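Local atomic coordinates of PHD finger protein 14 (Danio rerio, PDB entry 7D86), a protein that reads histone H3, preferring the unmodified tail, through a module of two PHD fingers flanking a C2HC zinc finger, and represses PDGFRA expression. Residues I146-G151 with F182-Q187; E130-E135 with S155-T160; Q163-L168 with F192-K197; L77-D82 with A140-C145; V14-N19 with K199-L204. All blocks are in the same frame, centred on the assembly; numbering follows the deposited sequence.

Contact 1: residues I146-G151 with F182-Q187; sequences ISCDAG and FAYCKQ. With ZN (zinc ion), chain B.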
# COMPACT_ATOMS: atom_id res chain seq x y z
N ILE A 146 7.94 -8.25 0.31
CA ILE A 146 8.53 -7.87 1.59
C ILE A 146 8.47 -9.10 2.48
O ILE A 146 7.83 -10.10 2.13
CB ILE A 146 7.80 -6.69 2.25
CG1 ILE A 146 6.34 -7.08 2.52
CG2 ILE A 146 7.95 -5.42 1.41
CD1 ILE A 146 5.56 -6.03 3.25
N SER A 147 9.08 -9.02 3.65
CA SER A 147 9.09 -10.15 4.57
C SER A 147 8.53 -9.75 5.92
O SER A 147 8.39 -8.56 6.24
CB SER A 147 10.50 -10.71 4.76
OG SER A 147 10.49 -11.69 5.78
N CYS A 148 8.21 -10.77 6.71
CA CYS A 148 7.76 -10.54 8.08
C CYS A 148 8.87 -9.90 8.88
O CYS A 148 10.05 -10.21 8.70
CB CYS A 148 7.33 -11.87 8.72
SG CYS A 148 6.96 -11.79 10.49
N ASP A 149 8.50 -8.99 9.78
CA ASP A 149 9.47 -8.22 10.54
C ASP A 149 9.69 -8.74 11.96
O ASP A 149 10.42 -8.12 12.73
CB ASP A 149 9.06 -6.75 10.59
CG ASP A 149 9.33 -6.04 9.28
OD1 ASP A 149 10.43 -6.23 8.72
OD2 ASP A 149 8.43 -5.33 8.79
N ALA A 150 9.09 -9.87 12.32
CA ALA A 150 9.27 -10.44 13.65
C ALA A 150 10.54 -11.29 13.67
O ALA A 150 10.78 -12.08 12.75
CB ALA A 150 8.06 -11.28 14.05
N GLY A 151 11.35 -11.10 14.71
CA GLY A 151 12.61 -11.79 14.85
C GLY A 151 13.41 -11.91 13.57
O GLY A 151 13.71 -10.90 12.92
N PHE A 182 5.95 -1.51 9.27
CA PHE A 182 6.40 -2.89 9.42
C PHE A 182 5.25 -3.84 9.13
O PHE A 182 4.08 -3.45 9.10
CB PHE A 182 6.98 -3.13 10.83
CG PHE A 182 6.01 -2.87 11.94
CD1 PHE A 182 5.80 -1.58 12.41
CD2 PHE A 182 5.31 -3.91 12.52
CE1 PHE A 182 4.90 -1.34 13.43
CE2 PHE A 182 4.42 -3.68 13.55
CZ PHE A 182 4.21 -2.39 14.01
N ALA A 183 5.61 -5.10 8.91
CA ALA A 183 4.64 -6.13 8.58
C ALA A 183 5.02 -7.44 9.27
O ALA A 183 6.19 -7.78 9.38
CB ALA A 183 4.57 -6.36 7.07
N TYR A 184 3.99 -8.18 9.68
CA TYR A 184 4.14 -9.48 10.32
C TYR A 184 3.37 -10.53 9.54
O TYR A 184 2.26 -10.27 9.07
CB TYR A 184 3.63 -9.47 11.76
CG TYR A 184 4.40 -8.63 12.75
CD1 TYR A 184 5.78 -8.54 12.72
CD2 TYR A 184 3.72 -7.92 13.74
CE1 TYR A 184 6.48 -7.77 13.64
CE2 TYR A 184 4.39 -7.15 14.66
CZ TYR A 184 5.77 -7.07 14.61
OH TYR A 184 6.41 -6.29 15.52
N CYS A 185 3.93 -11.73 9.44
CA CYS A 185 3.16 -12.80 8.84
C CYS A 185 1.98 -13.15 9.75
O CYS A 185 1.88 -12.66 10.88
CB CYS A 185 4.03 -14.03 8.59
SG CYS A 185 4.56 -14.83 10.13
N LYS A 186 1.10 -14.03 9.27
CA LYS A 186 -0.07 -14.39 10.06
C LYS A 186 0.32 -15.03 11.39
O LYS A 186 -0.38 -14.85 12.40
CB LYS A 186 -0.97 -15.35 9.28
CG LYS A 186 -1.60 -14.76 8.03
CD LYS A 186 -2.50 -15.79 7.37
CE LYS A 186 -2.96 -15.33 5.99
NZ LYS A 186 -3.80 -16.35 5.31
N GLN A 187 1.42 -15.78 11.42
CA GLN A 187 1.79 -16.44 12.67
C GLN A 187 2.23 -15.43 13.73
O GLN A 187 2.06 -15.68 14.92
CB GLN A 187 2.88 -17.47 12.42
CG GLN A 187 3.14 -18.38 13.61
CD GLN A 187 4.24 -19.38 13.34
OE1 GLN A 187 4.96 -19.28 12.35
NE2 GLN A 187 4.39 -20.35 14.24
ZN ZN B . 6.68 -14.08 10.76

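Contact 2: residues E130-E135 with S155-T160; sequences ECSLCE and SFFHVT. With ZN (zinc ion), chain D; EDO (1,2-ethanediol), chain H.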
# COMPACT_ATOMS: atom_id res chain seq x y z
N GLU A 130 8.91 -15.63 -4.02
CA GLU A 130 7.55 -16.06 -4.27
C GLU A 130 6.66 -15.59 -3.14
O GLU A 130 6.96 -15.82 -1.96
CB GLU A 130 7.45 -17.58 -4.43
CG GLU A 130 6.01 -18.07 -4.55
CD GLU A 130 5.91 -19.53 -4.95
OE1 GLU A 130 6.93 -20.25 -4.86
OE2 GLU A 130 4.81 -19.96 -5.35
N CYS A 131 5.57 -14.92 -3.49
CA CYS A 131 4.62 -14.45 -2.49
C CYS A 131 3.83 -15.62 -1.93
O CYS A 131 3.20 -16.37 -2.68
CB CYS A 131 3.68 -13.41 -3.09
SG CYS A 131 2.32 -12.93 -2.00
N SER A 132 3.85 -15.77 -0.61
CA SER A 132 3.14 -16.88 0.02
C SER A 132 1.66 -16.61 0.21
O SER A 132 0.93 -17.52 0.62
CB SER A 132 3.78 -17.19 1.38
OG SER A 132 3.72 -16.05 2.22
N LEU A 133 1.20 -15.39 -0.07
CA LEU A 133 -0.19 -15.02 0.17
C LEU A 133 -1.00 -14.80 -1.10
O LEU A 133 -2.17 -14.40 -1.00
CB LEU A 133 -0.25 -13.75 1.03
CG LEU A 133 0.32 -13.91 2.43
CD1 LEU A 133 0.31 -12.57 3.14
CD2 LEU A 133 -0.49 -14.94 3.19
N CYS A 134 -0.44 -15.05 -2.28
CA CYS A 134 -1.11 -14.69 -3.52
C CYS A 134 -2.37 -15.52 -3.73
O CYS A 134 -2.37 -16.74 -3.58
CB CYS A 134 -0.16 -14.87 -4.71
SG CYS A 134 0.41 -13.31 -5.47
N GLU A 135 -3.47 -14.84 -4.08
CA GLU A 135 -4.70 -15.55 -4.41
C GLU A 135 -4.58 -16.26 -5.75
O GLU A 135 -5.12 -17.36 -5.94
CB GLU A 135 -5.89 -14.59 -4.43
CG GLU A 135 -6.04 -13.77 -3.17
CD GLU A 135 -6.97 -12.59 -3.35
OE1 GLU A 135 -8.19 -12.82 -3.50
OE2 GLU A 135 -6.49 -11.44 -3.35
N SER A 155 9.11 -15.02 6.04
CA SER A 155 7.89 -15.23 5.26
C SER A 155 7.74 -14.06 4.30
O SER A 155 7.76 -12.91 4.73
CB SER A 155 6.65 -15.31 6.16
OG SER A 155 6.68 -16.47 6.98
N PHE A 156 7.56 -14.35 3.01
CA PHE A 156 7.53 -13.32 1.98
C PHE A 156 6.14 -13.16 1.38
O PHE A 156 5.41 -14.13 1.18
CB PHE A 156 8.53 -13.64 0.87
CG PHE A 156 9.94 -13.72 1.34
CD1 PHE A 156 10.62 -12.57 1.73
CD2 PHE A 156 10.60 -14.93 1.42
CE1 PHE A 156 11.93 -12.63 2.19
CE2 PHE A 156 11.91 -15.00 1.87
CZ PHE A 156 12.57 -13.84 2.26
N PHE A 157 5.80 -11.91 1.07
CA PHE A 157 4.51 -11.61 0.47
C PHE A 157 4.55 -10.23 -0.19
O PHE A 157 5.33 -9.36 0.21
CB PHE A 157 3.37 -11.66 1.50
CG PHE A 157 3.81 -11.33 2.91
CD1 PHE A 157 4.18 -10.05 3.25
CD2 PHE A 157 3.82 -12.32 3.88
CE1 PHE A 157 4.59 -9.75 4.56
CE2 PHE A 157 4.22 -12.03 5.18
CZ PHE A 157 4.60 -10.74 5.52
N HIS A 158 3.71 -10.05 -1.20
CA HIS A 158 3.52 -8.72 -1.76
C HIS A 158 2.93 -7.81 -0.70
O HIS A 158 2.19 -8.25 0.18
CB HIS A 158 2.57 -8.76 -2.97
CG HIS A 158 3.09 -9.54 -4.12
ND1 HIS A 158 2.49 -10.70 -4.57
CD2 HIS A 158 4.16 -9.33 -4.94
CE1 HIS A 158 3.16 -11.17 -5.60
NE2 HIS A 158 4.17 -10.36 -5.85
N VAL A 159 3.22 -6.51 -0.82
CA VAL A 159 2.71 -5.54 0.15
C VAL A 159 1.18 -5.54 0.14
O VAL A 159 0.55 -5.51 1.20
CB VAL A 159 3.26 -4.14 -0.14
CG1 VAL A 159 2.64 -3.12 0.82
CG2 VAL A 159 4.78 -4.14 -0.03
N THR A 160 0.57 -5.58 -1.04
CA THR A 160 -0.89 -5.53 -1.12
C THR A 160 -1.53 -6.85 -0.71
O THR A 160 -2.67 -6.85 -0.22
CB THR A 160 -1.33 -5.13 -2.53
OG1 THR A 160 -0.63 -5.92 -3.50
CG2 THR A 160 -1.03 -3.65 -2.77
ZN ZN D . 1.01 -11.89 -3.69
C1 EDO H . -3.53 -11.04 -5.70
O1 EDO H . -3.61 -11.84 -4.51
C2 EDO H . -3.51 -11.96 -6.91
O2 EDO H . -2.49 -12.95 -6.71

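Contact 3: residues Q163-L168 with F192-K197; sequences QREGLL and FDRKWK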
# COMPACT_ATOMS: atom_id res chain seq x y z
N GLN A 163 -1.48 -6.53 2.86
CA GLN A 163 -2.49 -5.55 3.26
C GLN A 163 -3.86 -6.21 3.35
O GLN A 163 -4.62 -5.95 4.29
CB GLN A 163 -2.52 -4.38 2.27
CG GLN A 163 -3.43 -3.23 2.71
CD GLN A 163 -3.62 -2.17 1.63
OE1 GLN A 163 -3.70 -2.48 0.44
NE2 GLN A 163 -3.68 -0.92 2.05
N ARG A 164 -4.17 -7.07 2.39
CA ARG A 164 -5.47 -7.73 2.34
C ARG A 164 -5.67 -8.62 3.56
O ARG A 164 -6.79 -8.75 4.07
CB ARG A 164 -5.58 -8.55 1.05
CG ARG A 164 -6.84 -9.36 0.89
CD ARG A 164 -6.74 -10.32 -0.28
NE ARG A 164 -5.94 -11.49 0.07
CZ ARG A 164 -4.79 -11.82 -0.52
NH1 ARG A 164 -4.31 -11.09 -1.51
NH2 ARG A 164 -4.13 -12.90 -0.12
N GLU A 165 -4.60 -9.24 4.04
CA GLU A 165 -4.68 -10.12 5.20
C GLU A 165 -4.55 -9.38 6.52
O GLU A 165 -4.51 -10.03 7.58
CB GLU A 165 -3.60 -11.21 5.09
CG GLU A 165 -3.84 -12.20 3.96
CD GLU A 165 -5.07 -13.06 4.19
OE1 GLU A 165 -5.49 -13.23 5.36
OE2 GLU A 165 -5.64 -13.57 3.20
N GLY A 166 -4.48 -8.05 6.50
CA GLY A 166 -4.43 -7.27 7.72
C GLY A 166 -3.07 -7.26 8.38
O GLY A 166 -2.98 -7.12 9.61
N LEU A 167 -2.00 -7.41 7.61
CA LEU A 167 -0.67 -7.65 8.16
C LEU A 167 0.23 -6.42 8.18
O LEU A 167 1.32 -6.48 8.75
CB LEU A 167 0.02 -8.77 7.37
CG LEU A 167 -0.77 -10.09 7.31
CD1 LEU A 167 -0.00 -11.12 6.51
CD2 LEU A 167 -1.03 -10.60 8.73
N LEU A 168 -0.18 -5.31 7.56
CA LEU A 168 0.65 -4.11 7.49
C LEU A 168 0.32 -3.20 8.67
O LEU A 168 -0.85 -2.95 8.96
CB LEU A 168 0.42 -3.35 6.18
CG LEU A 168 0.62 -4.12 4.88
CD1 LEU A 168 0.41 -3.18 3.69
CD2 LEU A 168 2.01 -4.75 4.83
N PHE A 192 -5.74 -8.76 17.09
CA PHE A 192 -6.72 -7.67 17.09
C PHE A 192 -6.53 -6.77 15.88
O PHE A 192 -7.49 -6.42 15.18
CB PHE A 192 -6.59 -6.86 18.37
CG PHE A 192 -7.49 -5.65 18.40
CD1 PHE A 192 -8.82 -5.78 18.78
CD2 PHE A 192 -7.01 -4.40 18.04
CE1 PHE A 192 -9.64 -4.67 18.81
CE2 PHE A 192 -7.84 -3.30 18.07
CZ PHE A 192 -9.15 -3.43 18.45
N ASP A 193 -5.28 -6.38 15.62
CA ASP A 193 -4.98 -5.49 14.50
C ASP A 193 -5.34 -6.14 13.17
O ASP A 193 -5.92 -5.48 12.31
CB ASP A 193 -3.50 -5.10 14.53
CG ASP A 193 -3.22 -4.00 15.53
OD1 ASP A 193 -4.20 -3.41 16.05
OD2 ASP A 193 -2.03 -3.73 15.80
N ARG A 194 -5.00 -7.42 13.00
CA ARG A 194 -5.41 -8.13 11.78
C ARG A 194 -6.91 -8.06 11.58
O ARG A 194 -7.39 -7.87 10.45
CB ARG A 194 -5.01 -9.60 11.85
CG ARG A 194 -3.65 -9.94 11.36
CD ARG A 194 -3.60 -11.44 11.13
NE ARG A 194 -4.14 -11.79 9.83
CZ ARG A 194 -4.59 -12.99 9.50
NH1 ARG A 194 -5.05 -13.20 8.28
NH2 ARG A 194 -4.60 -13.97 10.39
N LYS A 195 -7.68 -8.26 12.65
CA LYS A 195 -9.12 -8.40 12.51
C LYS A 195 -9.76 -7.14 11.95
O LYS A 195 -10.53 -7.19 10.98
CB LYS A 195 -9.72 -8.79 13.87
CG LYS A 195 -9.90 -10.29 14.02
CD LYS A 195 -10.65 -10.66 15.28
CE LYS A 195 -9.76 -10.54 16.50
NZ LYS A 195 -10.05 -11.58 17.53
N TRP A 196 -9.46 -5.98 12.53
CA TRP A 196 -10.13 -4.78 12.03
C TRP A 196 -9.53 -4.32 10.70
O TRP A 196 -10.23 -3.71 9.88
CB TRP A 196 -10.12 -3.65 13.07
CG TRP A 196 -8.78 -3.04 13.39
CD1 TRP A 196 -8.01 -3.31 14.48
CD2 TRP A 196 -8.09 -2.04 12.64
NE1 TRP A 196 -6.86 -2.54 14.45
CE2 TRP A 196 -6.89 -1.75 13.33
CE3 TRP A 196 -8.36 -1.36 11.45
CZ2 TRP A 196 -5.97 -0.82 12.86
CZ3 TRP A 196 -7.45 -0.43 10.99
CH2 TRP A 196 -6.26 -0.18 11.70
N LYS A 197 -8.25 -4.63 10.44
CA LYS A 197 -7.69 -4.28 9.13
C LYS A 197 -8.27 -5.15 8.03
O LYS A 197 -8.60 -4.65 6.94
CB LYS A 197 -6.16 -4.40 9.15
CG LYS A 197 -5.49 -3.34 10.00
CD LYS A 197 -4.03 -3.71 10.26
CE LYS A 197 -3.35 -2.63 11.08
NZ LYS A 197 -2.00 -3.06 11.54
O HOH W 1 -1.76 -6.02 11.69

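Contact 4: residues L77-D82 with A140-C145; sequences LCPSQD and ARTGVC. With ZN (zinc ion), chain C.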
# COMPACT_ATOMS: atom_id res chain seq x y z
N LEU A 77 5.29 -3.34 -8.63
CA LEU A 77 5.82 -4.07 -7.49
C LEU A 77 4.90 -5.16 -6.97
O LEU A 77 5.29 -5.88 -6.04
CB LEU A 77 6.14 -3.11 -6.34
CG LEU A 77 7.04 -1.91 -6.63
CD1 LEU A 77 7.08 -1.01 -5.40
CD2 LEU A 77 8.45 -2.34 -7.03
N CYS A 78 3.70 -5.31 -7.53
CA CYS A 78 2.74 -6.27 -7.02
C CYS A 78 1.68 -6.50 -8.09
O CYS A 78 1.55 -5.69 -9.02
CB CYS A 78 2.09 -5.78 -5.72
SG CYS A 78 0.72 -4.64 -6.03
N PRO A 79 0.91 -7.59 -8.00
CA PRO A 79 -0.10 -7.88 -9.03
C PRO A 79 -1.46 -7.24 -8.83
O PRO A 79 -2.31 -7.35 -9.72
CB PRO A 79 -0.22 -9.41 -8.96
CG PRO A 79 0.06 -9.73 -7.53
CD PRO A 79 1.13 -8.74 -7.10
N SER A 80 -1.69 -6.57 -7.70
CA SER A 80 -2.99 -5.98 -7.44
C SER A 80 -3.25 -4.79 -8.35
O SER A 80 -2.37 -3.96 -8.58
CB SER A 80 -3.09 -5.53 -5.98
OG SER A 80 -4.26 -4.77 -5.77
N GLN A 81 -4.47 -4.70 -8.88
CA GLN A 81 -4.89 -3.52 -9.61
C GLN A 81 -5.88 -2.67 -8.83
O GLN A 81 -6.37 -1.67 -9.35
CB GLN A 81 -5.48 -3.92 -10.97
CG GLN A 81 -4.42 -4.49 -11.90
CD GLN A 81 -4.98 -4.96 -13.22
OE1 GLN A 81 -6.19 -4.92 -13.45
NE2 GLN A 81 -4.11 -5.41 -14.11
N ASP A 82 -6.15 -3.03 -7.58
CA ASP A 82 -6.94 -2.18 -6.70
C ASP A 82 -6.05 -1.17 -5.99
O ASP A 82 -4.83 -1.14 -6.17
CB ASP A 82 -7.71 -3.05 -5.71
CG ASP A 82 -8.62 -4.05 -6.39
OD1 ASP A 82 -9.26 -3.68 -7.40
OD2 ASP A 82 -8.70 -5.20 -5.93
N ALA A 140 2.45 -15.11 -8.19
CA ALA A 140 3.20 -15.22 -6.94
C ALA A 140 4.65 -14.77 -7.10
O ALA A 140 5.26 -14.33 -6.12
CB ALA A 140 3.15 -16.66 -6.42
N ARG A 141 5.21 -14.88 -8.30
CA ARG A 141 6.60 -14.51 -8.53
C ARG A 141 6.74 -13.22 -9.33
O ARG A 141 7.73 -13.03 -10.04
CB ARG A 141 7.36 -15.64 -9.23
CG ARG A 141 7.88 -16.70 -8.29
CD ARG A 141 8.64 -17.78 -9.03
NE ARG A 141 9.20 -18.78 -8.13
CZ ARG A 141 8.52 -19.82 -7.65
NH1 ARG A 141 9.11 -20.68 -6.83
NH2 ARG A 141 7.24 -19.99 -7.97
N THR A 142 5.77 -12.32 -9.22
CA THR A 142 5.87 -11.03 -9.88
C THR A 142 6.21 -9.96 -8.85
O THR A 142 5.98 -10.12 -7.65
CB THR A 142 4.55 -10.66 -10.58
OG1 THR A 142 3.54 -10.44 -9.59
CG2 THR A 142 4.11 -11.76 -11.54
N GLY A 143 6.73 -8.85 -9.35
CA GLY A 143 6.95 -7.71 -8.50
C GLY A 143 7.95 -8.02 -7.40
O GLY A 143 8.84 -8.87 -7.54
N VAL A 144 7.79 -7.32 -6.29
CA VAL A 144 8.75 -7.36 -5.19
C VAL A 144 8.00 -7.74 -3.92
O VAL A 144 6.95 -7.17 -3.62
CB VAL A 144 9.47 -6.00 -5.03
CG1 VAL A 144 10.38 -6.01 -3.80
CG2 VAL A 144 10.29 -5.69 -6.27
N CYS A 145 8.52 -8.73 -3.21
CA CYS A 145 7.95 -9.13 -1.93
C CYS A 145 8.67 -8.44 -0.79
O CYS A 145 9.85 -8.08 -0.89
CB CYS A 145 8.05 -10.65 -1.74
SG CYS A 145 6.93 -11.62 -2.74
ZN ZN C . 1.62 -2.59 -5.66

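Contact 5: residues V14-N19 with K199-L204; sequences VCLGDN and KNYLAL. With ZN (zinc ion), chain E.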
# COMPACT_ATOMS: atom_id res chain seq x y z
N VAL A 14 -4.97 3.23 1.89
CA VAL A 14 -3.53 3.12 2.15
C VAL A 14 -3.26 2.55 3.54
O VAL A 14 -2.57 1.54 3.68
CB VAL A 14 -2.85 4.49 1.97
CG1 VAL A 14 -1.38 4.42 2.43
CG2 VAL A 14 -2.95 4.94 0.51
N CYS A 15 -3.83 3.17 4.58
CA CYS A 15 -3.60 2.74 5.95
C CYS A 15 -4.74 1.92 6.53
O CYS A 15 -4.60 1.41 7.65
CB CYS A 15 -3.35 3.96 6.85
SG CYS A 15 -4.80 5.03 7.04
N LEU A 16 -5.86 1.78 5.82
CA LEU A 16 -7.08 1.08 6.26
C LEU A 16 -7.74 1.73 7.47
O LEU A 16 -8.68 1.15 8.03
CB LEU A 16 -6.83 -0.41 6.53
CG LEU A 16 -6.29 -1.21 5.34
CD1 LEU A 16 -6.15 -2.68 5.69
CD2 LEU A 16 -7.16 -1.03 4.08
N GLY A 17 -7.30 2.91 7.89
CA GLY A 17 -8.01 3.65 8.92
C GLY A 17 -9.28 4.28 8.38
O GLY A 17 -9.52 4.35 7.18
N ASP A 18 -10.11 4.77 9.31
CA ASP A 18 -11.40 5.34 8.93
C ASP A 18 -11.66 6.72 9.53
O ASP A 18 -12.77 7.25 9.38
CB ASP A 18 -12.54 4.39 9.32
CG ASP A 18 -12.54 4.03 10.80
OD1 ASP A 18 -12.55 4.94 11.66
OD2 ASP A 18 -12.55 2.82 11.12
N ASN A 19 -10.68 7.32 10.20
CA ASN A 19 -10.89 8.60 10.85
C ASN A 19 -10.75 9.73 9.83
O ASN A 19 -9.68 9.91 9.24
CB ASN A 19 -9.91 8.79 12.00
CG ASN A 19 -10.41 9.76 13.05
OD1 ASN A 19 -11.60 10.10 13.09
ND2 ASN A 19 -9.51 10.22 13.92
N LYS A 199 -11.17 -6.48 8.06
CA LYS A 199 -12.55 -6.02 7.92
C LYS A 199 -12.61 -4.74 7.08
O LYS A 199 -13.44 -4.62 6.18
CB LYS A 199 -13.18 -5.81 9.30
CG LYS A 199 -14.59 -5.25 9.25
CD LYS A 199 -15.18 -5.08 10.64
CE LYS A 199 -16.58 -4.48 10.58
NZ LYS A 199 -17.56 -5.36 9.89
N ASN A 200 -11.73 -3.78 7.37
CA ASN A 200 -11.76 -2.53 6.62
C ASN A 200 -11.30 -2.71 5.18
O ASN A 200 -11.82 -2.05 4.28
CB ASN A 200 -10.90 -1.47 7.32
CG ASN A 200 -11.60 -0.86 8.51
OD1 ASN A 200 -12.70 -1.28 8.88
ND2 ASN A 200 -10.98 0.14 9.12
N TYR A 201 -10.34 -3.61 4.94
CA TYR A 201 -9.97 -3.93 3.57
C TYR A 201 -11.18 -4.45 2.79
O TYR A 201 -11.43 -4.02 1.66
CB TYR A 201 -8.83 -4.94 3.54
CG TYR A 201 -8.31 -5.20 2.14
CD1 TYR A 201 -7.28 -4.42 1.62
CD2 TYR A 201 -8.85 -6.20 1.35
CE1 TYR A 201 -6.80 -4.65 0.34
CE2 TYR A 201 -8.38 -6.43 0.07
CZ TYR A 201 -7.35 -5.65 -0.43
OH TYR A 201 -6.89 -5.89 -1.70
N LEU A 202 -11.93 -5.38 3.38
CA LEU A 202 -13.10 -5.92 2.69
C LEU A 202 -14.13 -4.84 2.41
O LEU A 202 -14.77 -4.84 1.35
CB LEU A 202 -13.72 -7.04 3.52
CG LEU A 202 -12.86 -8.31 3.56
CD1 LEU A 202 -13.35 -9.26 4.64
CD2 LEU A 202 -12.87 -8.98 2.19
N ALA A 203 -14.30 -3.89 3.33
CA ALA A 203 -15.29 -2.85 3.14
C ALA A 203 -14.91 -1.87 2.03
O ALA A 203 -15.79 -1.15 1.53
CB ALA A 203 -15.52 -2.10 4.45
N LEU A 204 -13.64 -1.85 1.61
CA LEU A 204 -13.21 -0.92 0.57
C LEU A 204 -13.92 -1.17 -0.75
O LEU A 204 -14.28 -0.22 -1.46
CB LEU A 204 -11.70 -1.01 0.35
CG LEU A 204 -10.78 -0.21 1.27
CD1 LEU A 204 -9.33 -0.48 0.87
CD2 LEU A 204 -11.10 1.27 1.20
ZN ZN E . -4.70 6.68 5.44

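Contact 1: residues I146-G151 with F182-Q187
Cys148 SG and Cys185 SG bind the same zinc ion, each at 2.3 Å. Cys153 and His188 complete this site of the second PHD finger. The sulfur of Cys148 does more than hold the metal. Its position anti to the backbone N (chi1 172°) turns it to segment 182-187, where Cys185 N donates to Cys148 SG at 3.2 Å. This bond is nearly straight, at 168°. From its own segment, Ala150 N donates to Cys148 SG at 3.4 Å. Two N-H groups on one metal-bound sulfur would probably ease its negative charge. Asp149 then ties down the next turn of chain. Asp149 N donates to Ala183 O at 2.6 Å, and Ala183 N donates back to Asp149 OD2 at 2.8 Å, on the anti side of the carboxylate. The Tyr184 ring turns an edge to the backbone between Asp149 and Ala150, with its CD1 3.8 Å from Ala150 CB. Cys148 SG lies at the ring edge too, and Phe182 CD2 lies over one face. An alanine at Tyr184 would probably leave a gap beside Ala150 and deprive the Phe182 ring of a packing partner. Further in, Ile146 CD1 packs on Ala183 CB at 4.0 Å. The contact joins two hairpins: strand 145-147 pairs with 156-158, strand 181-183 pairs with 168-170, and both Ile146 and Ala183 touch Leu168.

Contact 2: residues E130-E135 with S155-T160
Phe156 O is gripped twice by Ser132. Ser132 lies within the CxxC zinc knuckle, Cys131 to Cys134, of the second PHD finger. Its backbone Ser132 N donates to Phe156 O at 2.9 Å and its hydroxyl Ser132 OG donates to Phe156 O at 2.8 Å, reaching it from opposite faces of the carbonyl plane. The hydroxyl can do this because OG sits between the backbone N and the carbonyl carbon (chi1 60°). Cys131 SG and Cys134 SG each bind the zinc ion at 2.4 Å, His158 ND1 binds it at 2.1 Å, and Cys161 is the fourth ligand. Cys131 SG also accepts two backbone N-H bonds, from His158 N at 3.3 Å and from Leu133 N within the knuckle. These bonds would probably stabilise the charge on the sulfur. The His158 ring takes Cys134 SG at its edge, in plane. Its far nitrogen, NE2, is hydrogen-bonded to Thr142 O, which helps fix the rotation of the ring. His158 is also the N-cap residue of helix 159-164, so the zinc ties the start of that helix to the knuckle. Away from the metal, Leu133 and Phe157 lie side by side and point the same way, with Leu133 CD1 3.6 Å from Phe157 CB.

Contact 3: residues Q163-L168 with F192-K197
The guanidinium of Arg194 takes the carbonyl of Glu165 at its edge, in plane. Two nitrogens grip that one oxygen side-on: Arg194 NE lies 2.9 Å and Arg194 NH1 3.3 Å from Glu165 O. The same NH1 forms a salt bridge with Glu165 OE1 at 3.0 Å, the carboxylate and guanidinium planes being 44° apart. Leu167 runs beside the arginine, its CD2 3.5 Å from Arg194 NE. Between these side chains and Lys197 sits Gly166, which ends helix 159-164 in a Schellman motif with positive phi. Any CB there would collide with Arg194 O, so the close approach of helix 191-204 depends on a glycine. Lys197 stretches out past it, and its NZ donates to Leu168 O at 2.8 Å from above the carbonyl plane. One water joins Lys197 NZ to Gly166 O. Arg194 thus puts its charge on a carbonyl at the C-terminal end of helix 159-164, where it would probably be favourable, and Lys197 serves the start of the next strand.

Contact 4: residues L77-D82 with A140-C145
Leu77 and Val144 are joined through their backbones: Val144 N donates to Leu77 O at 2.9 Å, with little bend at the hydrogen (172°) but from above the carbonyl plane. Gly143 makes this possible. Its phi is positive, and a CB on it would run into Leu77 O and Cys78 N. Gly143 CA instead lies 3.5 Å from Leu77 O as a CA-H...O contact. The side chains of Leu77 and Val144 lie side by side and point the same way, with Leu77 CD2 3.9 Å from Val144 CG2. On the other flank the Pro79 ring crosses Thr142, its CD 3.9 Å from Thr142 OG1. That hydroxyl is hydrogen-bonded to Phe139 O; against the proline ring it only packs. Cys78 SG binds the zinc ion of the C2HC finger with Cys75, His95 and Cys98. The contact therefore sets the knuckle of that finger against the second PHD finger. Its polar part is a single backbone bond and the rest is packing; Cys78 N is buried with no partner in the model, which would probably cost some stability.

Contact 5: residues V14-N19 with K199-L204
Leu16 and Asn200 carry most of this contact, with Tyr201 next. Asn200 ND2 donates to Leu16 O at 2.7 Å. The N-H points almost directly at the oxygen, which lies in the amide plane. Leu16 has a positive phi of 63° in the turn after Cys15, and its side chain reaches the helix. There Leu16 CD1 lies 4.1 Å from Tyr201 CB, while Leu16 CD2 sits at the edge of the Tyr201 ring. The same methyl, Leu16 CD2, packs on Leu204 CD1 at 3.9 Å, the two leucines crossing at about a right angle. A leucine in place of Asn200 would probably leave Leu16 O without its donor and loosen the turn from the helix. Cys15 SG binds a zinc ion of the first PHD finger with Cys12, His37 and Cys40, and accepts a bond from Gly17 N. The contact thus fastens a zinc knuckle near the N-terminus to helix 191-204. One polar bond joins the turn to the helix, and the packing of Leu16 on Tyr201 and Leu204 beside it is apolar.

Contacts 1 and 2 hold the two zinc sites of the second PHD finger. Their centres are 11 Å apart, and they share the hairpin of strands 145-147 and 156-158, where Ile146 N lies 2.8 Å from Phe157 O. Contact 4 adjoins contact 2, with centres 8 Å apart, and brings the C2HC finger against it: Pro79 CD lies 3.5 Å from the zinc ligand His158 ND1. Contact 3 follows along helix 159-164, where Arg164 NH2 lies 2.6 Å from Leu133 O. Contact 5 uses helix 191-204 as contact 3 does, their centres 9 Å apart, and adds the first PHD finger. Together they unite three fingers required for histone H3 binding.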